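Local atomic coordinates of uncharacterized protein Dfer_1899 (Dyadobacter fermentans, PDB entry 5HX0), a protein that is of unknown function but carries a sialidase-like domain folded as a six-bladed beta-propeller, consistent with, though not proof of, a role in glycan binding or cleavage. Residues A[64-67]-A[71-74]; A[127-132]-A[137-142]; A[174-177]-A[182-185]. All blocks are in the same frame, centred on the assembly; numbering follows the deposited sequence.

Contact 1: A[64-67]-A[71-74]; sequences IKKK and IVLA
I64 and V72 lie side by side on one face of an antiparallel pair, their side chains pointing the same way, with CG1 of I64 4.1 Å from CB of V72. The first torsion of I64 (chi1 59°) sets CG1 between the backbone N and the carbonyl carbon, which swings this branch over the neighbouring strand, 3.7 Å from V72 O. Their backbones form a hydrogen-bonded pair: I64 N gives to V72 O at 3.0 Å, and V72 N returns the bond to I64 O. That same oxygen also receives a longer CA-H...O contact from I71, whose CG2 sits 3.5 Å from I64 O. The two strands, 56-65 and 71-79, are the first and second of a four-stranded propeller blade, and the contact lies at the turn end of their hairpin. On the opposite face K65 and I71 form the non-hydrogen-bonded pair. Here the side chains pass at a slant, and CG of K65 meets CG1 of I71 at 3.9 Å. K65 starts extended, then bends at chi3 and chi4, carrying NZ off to the carbonyl of Q373, in the blade that closes the ring. K66, beyond the strand end, brings CG to 4.2 Å from CG2 of V72, while its NZ bonds to G178 O.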
loop_
_atom_site.group_PDB
_atom_site.type_symbol
_atom_site.label_atom_id
_atom_site.label_comp_id
_atom_site.label_asym_id
_atom_site.label_seq_id
_atom_site.Cartn_x
_atom_site.Cartn_y
_atom_site.Cartn_z
ATOM N N ILE A 64 -2.844 20.892 -5.693
ATOM C CA ILE A 64 -3.549 21.482 -6.833
ATOM C C ILE A 64 -4.924 21.913 -6.336
ATOM O O ILE A 64 -5.358 21.525 -5.252
ATOM C CB ILE A 64 -3.691 20.484 -7.997
ATOM C CG1 ILE A 64 -4.461 19.261 -7.474
ATOM C CG2 ILE A 64 -2.290 20.048 -8.523
ATOM C CD1 ILE A 64 -5.030 18.372 -8.526
ATOM N N LYS A 65 -5.609 22.732 -7.129
ATOM C CA LYS A 65 -7.012 23.066 -6.865
ATOM C C LYS A 65 -7.815 22.755 -8.121
ATOM O O LYS A 65 -7.515 23.288 -9.190
ATOM C CB LYS A 65 -7.192 24.537 -6.456
ATOM C CG LYS A 65 -8.654 24.880 -6.147
ATOM C CD LYS A 65 -8.839 26.330 -5.666
ATOM C CE LYS A 65 -8.890 27.338 -6.819
ATOM N NZ LYS A 65 -7.562 27.730 -7.409
ATOM N N LYS A 66 -8.811 21.877 -8.001
ATOM C CA LYS A 66 -9.555 21.445 -9.177
ATOM C C LYS A 66 -10.569 22.503 -9.594
ATOM O O LYS A 66 -10.901 23.412 -8.832
ATOM C CB LYS A 66 -10.283 20.131 -8.901
ATOM C CG LYS A 66 -9.342 19.014 -8.482
ATOM C CD LYS A 66 -9.997 17.644 -8.692
ATOM C CE LYS A 66 -11.144 17.442 -7.762
ATOM N NZ LYS A 66 -11.849 16.143 -8.043
ATOM N N LYS A 67 -11.067 22.361 -10.828
ATOM C CA LYS A 67 -12.057 23.304 -11.347
ATOM C C LYS A 67 -13.298 23.358 -10.457
ATOM O O LYS A 67 -13.898 24.427 -10.296
ATOM C CB LYS A 67 -12.428 22.912 -12.785
ATOM C CG LYS A 67 -13.271 23.951 -13.553
ATOM C CD LYS A 67 -12.420 25.098 -14.104
ATOM C CE LYS A 67 -13.212 25.933 -15.155
ATOM N NZ LYS A 67 -12.316 27.038 -15.707
ATOM N N ILE A 71 -9.483 21.432 -3.248
ATOM C CA ILE A 71 -8.035 21.444 -3.147
ATOM C C ILE A 71 -7.578 20.041 -2.774
ATOM O O ILE A 71 -8.062 19.459 -1.796
ATOM C CB ILE A 71 -7.586 22.470 -2.091
ATOM C CG1 ILE A 71 -8.158 23.855 -2.421
ATOM C CG2 ILE A 71 -6.050 22.498 -1.962
ATOM C CD1 ILE A 71 -8.227 24.766 -1.204
ATOM N N VAL A 72 -6.654 19.485 -3.550
ATOM C CA VAL A 72 -6.157 18.130 -3.323
ATOM C C VAL A 72 -4.672 18.235 -3.016
ATOM O O VAL A 72 -3.896 18.696 -3.861
ATOM C CB VAL A 72 -6.383 17.225 -4.544
ATOM C CG1 VAL A 72 -5.910 15.781 -4.206
ATOM C CG2 VAL A 72 -7.838 17.249 -4.961
ATOM N N LEU A 73 -4.260 17.791 -1.830
ATOM C CA LEU A 73 -2.847 17.824 -1.460
ATOM C C LEU A 73 -2.337 16.399 -1.270
ATOM O O LEU A 73 -2.863 15.651 -0.433
ATOM C CB LEU A 73 -2.618 18.671 -0.201
ATOM C CG LEU A 73 -1.176 18.781 0.338
ATOM C CD1 LEU A 73 -1.015 20.083 1.147
ATOM C CD2 LEU A 73 -0.772 17.603 1.217
ATOM N N ALA A 74 -1.295 16.046 -2.028
ATOM C CA ALA A 74 -0.676 14.720 -1.977
ATOM C C ALA A 74 0.571 14.795 -1.119
ATOM O O ALA A 74 1.273 15.809 -1.137
ATOM C CB ALA A 74 -0.290 14.240 -3.376
#

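Contact 2: A[127-132]-A[137-142]; sequences PCLLQL and ILCASY
P127, L129 and C139 make the tight side of this hairpin. CD2 of L129 rests 3.7 Å from CB of C139, and the sulfur of C139 lies 3.7 Å from CB of P127. C139 holds its SG opposite the backbone N (chi1 -178°), which brings the sulfur against both the proline ring and the leucine methyl. CD2 of L129 also reaches CG2 of I137 at 4.1 Å, so one methyl bridges two residues of the facing strand. This face turns toward the preceding blade, where I64 packs against both L129 and I137. The backbone here is closely knit: C128 pairs with A140 and L130 with L138, each pair through two N-H...O bonds, with L130 N to L138 O at 2.8 Å. In the non-hydrogen-bonded pairs between and beyond them, CA-H...O contacts add to the join, the shortest from L129 CA to L138 O at 3.2 Å.

Toward the turn the same face thins out: Q131, partly open to solvent, only approaches I137, its CG 4.3 Å from CG1 of I137. Its extended chain sends NE2 across to the carbonyl of K65, a polar tie between blades. The other face is looser. L130 and L138 run alongside each other in the same direction, but their nearest methyls, CD2 of L130 and CD1 of L138, stay 4.2 Å apart; L130 is partly exposed, though I220 and M212 of the following part of the ring touch it. Strands 123-131 and 137-145, with side chains facing neighbours on both sides, are the first two strands of a propeller blade, wedged between the blades before and after it as in sialidases.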
loop_
_atom_site.group_PDB
_atom_site.type_symbol
_atom_site.label_atom_id
_atom_site.label_comp_id
_atom_site.label_asym_id
_atom_site.label_seq_id
_atom_site.Cartn_x
_atom_site.Cartn_y
_atom_site.Cartn_z
ATOM N N PRO A 127 5.348 12.652 -3.861
ATOM C CA PRO A 127 4.367 12.762 -4.954
ATOM C C PRO A 127 4.331 14.186 -5.480
ATOM O O PRO A 127 4.143 15.136 -4.720
ATOM C CB PRO A 127 3.038 12.386 -4.286
ATOM C CG PRO A 127 3.259 12.830 -2.797
ATOM C CD PRO A 127 4.723 12.574 -2.522
ATOM N N CYS A 128 4.487 14.335 -6.790
ATOM C CA CYS A 128 4.465 15.646 -7.421
ATOM C C CYS A 128 3.279 15.720 -8.380
ATOM O O CYS A 128 3.301 15.095 -9.437
ATOM C CB CYS A 128 5.801 15.884 -8.138
ATOM S SG CYS A 128 7.089 16.185 -6.904
ATOM N N LEU A 129 2.259 16.484 -8.007
ATOM C CA LEU A 129 1.038 16.630 -8.791
ATOM C C LEU A 129 1.187 17.708 -9.868
ATOM O O LEU A 129 1.741 18.788 -9.621
ATOM C CB LEU A 129 -0.132 16.993 -7.868
ATOM C CG LEU A 129 -0.515 16.015 -6.751
ATOM C CD1 LEU A 129 -1.662 16.577 -5.870
ATOM C CD2 LEU A 129 -0.933 14.676 -7.356
ATOM N N LEU A 130 0.677 17.417 -11.065
ATOM C CA LEU A 130 0.463 18.435 -12.100
ATOM C C LEU A 130 -0.982 18.328 -12.568
ATOM O O LEU A 130 -1.418 17.245 -12.963
ATOM C CB LEU A 130 1.388 18.249 -13.306
ATOM C CG LEU A 130 1.124 19.260 -14.452
ATOM C CD1 LEU A 130 1.489 20.704 -14.024
ATOM C CD2 LEU A 130 1.887 18.877 -15.717
ATOM N N GLN A 131 -1.724 19.430 -12.529
ATOM C CA GLN A 131 -3.071 19.449 -13.089
ATOM C C GLN A 131 -3.042 20.189 -14.423
ATOM O O GLN A 131 -2.673 21.364 -14.461
ATOM C CB GLN A 131 -4.071 20.114 -12.148
ATOM C CG GLN A 131 -5.484 20.158 -12.737
ATOM C CD GLN A 131 -6.488 20.720 -11.767
ATOM O OE1 GLN A 131 -7.430 20.036 -11.381
ATOM N NE2 GLN A 131 -6.269 21.958 -11.333
ATOM N N LEU A 132 -3.426 19.501 -15.506
ATOM C CA LEU A 132 -3.519 20.135 -16.817
ATOM C C LEU A 132 -4.770 21.005 -16.914
ATOM O O LEU A 132 -5.744 20.818 -16.182
ATOM C CB LEU A 132 -3.554 19.085 -17.937
ATOM C CG LEU A 132 -2.392 18.082 -17.924
ATOM C CD1 LEU A 132 -2.356 17.268 -19.224
ATOM C CD2 LEU A 132 -1.065 18.805 -17.710
ATOM N N ILE A 137 -4.788 14.883 -14.227
ATOM C CA ILE A 137 -3.816 15.033 -13.141
ATOM C C ILE A 137 -2.729 13.987 -13.303
ATOM O O ILE A 137 -3.026 12.797 -13.457
ATOM C CB ILE A 137 -4.469 14.917 -11.753
ATOM C CG1 ILE A 137 -5.564 15.976 -11.578
ATOM C CG2 ILE A 137 -3.394 15.047 -10.631
ATOM C CD1 ILE A 137 -6.499 15.690 -10.388
ATOM N N LEU A 138 -1.475 14.439 -13.284
ATOM C CA LEU A 138 -0.309 13.567 -13.236
ATOM C C LEU A 138 0.243 13.583 -11.820
ATOM O O LEU A 138 0.272 14.637 -11.182
ATOM C CB LEU A 138 0.778 14.040 -14.194
ATOM C CG LEU A 138 0.410 14.231 -15.668
ATOM C CD1 LEU A 138 1.616 14.753 -16.437
ATOM C CD2 LEU A 138 -0.021 12.906 -16.233
ATOM N N CYS A 139 0.692 12.422 -11.336
ATOM C CA CYS A 139 1.321 12.327 -10.017
ATOM C C CYS A 139 2.643 11.582 -10.187
ATOM O O CYS A 139 2.663 10.352 -10.269
ATOM C CB CYS A 139 0.406 11.629 -9.003
ATOM S SG CYS A 139 1.139 11.536 -7.349
ATOM N N ALA A 140 3.743 12.329 -10.240
ATOM C CA ALA A 140 5.064 11.732 -10.380
ATOM C C ALA A 140 5.572 11.255 -9.027
ATOM O O ALA A 140 5.277 11.844 -7.976
ATOM C CB ALA A 140 6.047 12.738 -10.980
ATOM N N SER A 141 6.326 10.163 -9.051
ATOM C CA SER A 141 6.907 9.641 -7.814
ATOM C C SER A 141 8.201 8.914 -8.170
ATOM O O SER A 141 8.642 8.921 -9.328
ATOM C CB SER A 141 5.893 8.734 -7.097
ATOM O OG SER A 141 6.416 8.247 -5.870
ATOM N N TYR A 142 8.797 8.269 -7.170
ATOM C CA TYR A 142 9.931 7.372 -7.361
ATOM C C TYR A 142 10.017 6.485 -6.128
ATOM O O TYR A 142 9.360 6.747 -5.121
ATOM C CB TYR A 142 11.242 8.125 -7.616
ATOM C CG TYR A 142 11.603 9.231 -6.626
ATOM C CD1 TYR A 142 12.407 8.955 -5.527
ATOM C CD2 TYR A 142 11.190 10.554 -6.830
ATOM C CE1 TYR A 142 12.786 9.948 -4.640
ATOM C CE2 TYR A 142 11.562 11.566 -5.928
ATOM C CZ TYR A 142 12.357 11.238 -4.835
ATOM O OH TYR A 142 12.749 12.193 -3.920
#

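Contact 3: A[174-177]-A[182-185]; sequences RSTD and WQGP
An Asp box, here with the pattern S-x-D-x-G-x-S-W, runs from S175 to W182 and folds its own ends together, serine against tryptophan. S175 lays its CB over one face of the W182 indole in a CH-pi contact, 3.9 Å from the centroid of the six-membered ring and 21° off its normal. S175 CB sits toward the rim, nearest to W182 CE3 at 3.6 Å. W182 reaches under the serine because its CG stands opposite the carbonyl carbon (chi1 -59°); the ring then reaches I137, C139 and L173 of its own blade and I116 of the preceding one.

While CB faces the indole, OG of S175 turns back into the loop. It accepts D177 N at 3.3 Å, an ST turn, and is further bonded to G179 N and S181 O, so three partners fix the hydroxyl. D177 in turn grips the OG of S181 through OD2, tying the box across its turn. In Asp-box proteins this loop characteristically links the third and fourth strands of a blade, and here it joins 165-175 to 183-186 near the periphery of the propeller.

Strand pairing begins directly beside the box. R174 and Q183 form a hydrogen-bonded antiparallel pair: Q183 N points almost straight at R174 O, 2.7 Å away with 177° at the hydrogen, and R174 N gives to Q183 O at 3.0 Å. R174 O is approached as well by CA of W182, at 3.5 Å, and by CB of Q183, at 3.8 Å. The arginine chain, extended from CG to NE, leaves the pair to place NE against the carbonyl of K245, a link to the next blade.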
loop_
_atom_site.group_PDB
_atom_site.type_symbol
_atom_site.label_atom_id
_atom_site.label_comp_id
_atom_site.label_asym_id
_atom_site.label_seq_id
_atom_site.Cartn_x
_atom_site.Cartn_y
_atom_site.Cartn_z
ATOM N N ARG A 174 -1.578 8.582 -13.345
ATOM C CA ARG A 174 -2.371 9.506 -14.138
ATOM C C ARG A 174 -3.846 9.323 -13.809
ATOM O O ARG A 174 -4.328 8.193 -13.695
ATOM C CB ARG A 174 -2.113 9.219 -15.621
ATOM C CG ARG A 174 -2.194 10.353 -16.533
ATOM C CD ARG A 174 -1.530 9.985 -17.874
ATOM N NE ARG A 174 -1.812 11.023 -18.846
ATOM C CZ ARG A 174 -2.910 11.043 -19.588
ATOM N NH1 ARG A 174 -3.804 10.060 -19.476
ATOM N NH2 ARG A 174 -3.111 12.032 -20.448
ATOM N N SER A 175 -4.570 10.427 -13.670
ATOM C CA SER A 175 -6.006 10.367 -13.455
ATOM C C SER A 175 -6.707 11.269 -14.452
ATOM O O SER A 175 -6.323 12.431 -14.631
ATOM C CB SER A 175 -6.390 10.769 -12.039
ATOM O OG SER A 175 -7.803 10.786 -11.892
ATOM N N THR A 176 -7.745 10.730 -15.093
ATOM C CA THR A 176 -8.609 11.515 -15.961
ATOM C C THR A 176 -10.003 11.692 -15.367
ATOM O O THR A 176 -10.920 12.140 -16.067
ATOM C CB THR A 176 -8.693 10.868 -17.351
ATOM O OG1 THR A 176 -9.132 9.518 -17.208
ATOM C CG2 THR A 176 -7.324 10.862 -18.029
ATOM N N ASP A 177 -10.184 11.360 -14.087
ATOM C CA ASP A 177 -11.478 11.527 -13.441
ATOM C C ASP A 177 -11.355 12.365 -12.179
ATOM O O ASP A 177 -12.087 12.152 -11.210
ATOM C CB ASP A 177 -12.150 10.174 -13.145
ATOM C CG ASP A 177 -11.306 9.232 -12.282
ATOM O OD1 ASP A 177 -10.314 9.644 -11.631
ATOM O OD2 ASP A 177 -11.682 8.045 -12.224
ATOM N N TRP A 182 -6.662 6.202 -10.308
ATOM C CA TRP A 182 -5.339 6.458 -10.869
ATOM C C TRP A 182 -4.944 5.280 -11.733
ATOM O O TRP A 182 -5.075 4.126 -11.313
ATOM C CB TRP A 182 -4.315 6.671 -9.744
ATOM C CG TRP A 182 -4.674 7.818 -8.862
ATOM C CD1 TRP A 182 -5.444 7.784 -7.730
ATOM C CD2 TRP A 182 -4.297 9.184 -9.049
ATOM N NE1 TRP A 182 -5.558 9.046 -7.199
ATOM C CE2 TRP A 182 -4.862 9.923 -7.988
ATOM C CE3 TRP A 182 -3.527 9.855 -10.008
ATOM C CZ2 TRP A 182 -4.684 11.292 -7.854
ATOM C CZ3 TRP A 182 -3.351 11.225 -9.866
ATOM C CH2 TRP A 182 -3.927 11.921 -8.804
ATOM N N GLN A 183 -4.477 5.567 -12.938
ATOM C CA GLN A 183 -4.012 4.532 -13.836
ATOM C C GLN A 183 -2.493 4.594 -13.915
ATOM O O GLN A 183 -1.877 5.623 -13.624
ATOM C CB GLN A 183 -4.650 4.694 -15.218
ATOM C CG GLN A 183 -6.135 4.261 -15.224
ATOM C CD GLN A 183 -7.038 5.237 -14.478
ATOM O OE1 GLN A 183 -7.014 6.427 -14.753
ATOM N NE2 GLN A 183 -7.839 4.730 -13.526
ATOM N N GLY A 184 -1.891 3.479 -14.283
ATOM C CA GLY A 184 -0.446 3.395 -14.271
ATOM C C GLY A 184 -0.016 2.367 -13.246
ATOM O O GLY A 184 -0.834 1.555 -12.836
ATOM N N PRO A 185 1.265 2.379 -12.835
ATOM C CA PRO A 185 2.256 3.407 -13.170
ATOM C C PRO A 185 2.735 3.366 -14.606
ATOM O O PRO A 185 2.799 2.286 -15.221
ATOM C CB PRO A 185 3.422 3.086 -12.234
ATOM C CG PRO A 185 3.344 1.582 -12.058
ATOM C CD PRO A 185 1.860 1.253 -12.081
#

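From the N terminus, contact 1 closes the short connection 66-70 between strands 56-65 and 71-79. The chain then completes that blade with 97-103 and 114-117 before contact 2 closes the next hairpin, 123-131 with 137-145. Contact 3 follows, shutting the Asp-box loop between 165-175 and 183-186. All three are in series; none encloses or crosses another. Contacts 2 and 3 share one sheet, strands 137-145 and 165-175 being neighbours in it, and they meet where I137 O takes the N-H of S175. Contact 1 belongs to the preceding blade and meets contact 2 across the interface, CD1 of I64 packing on CD1 of I137.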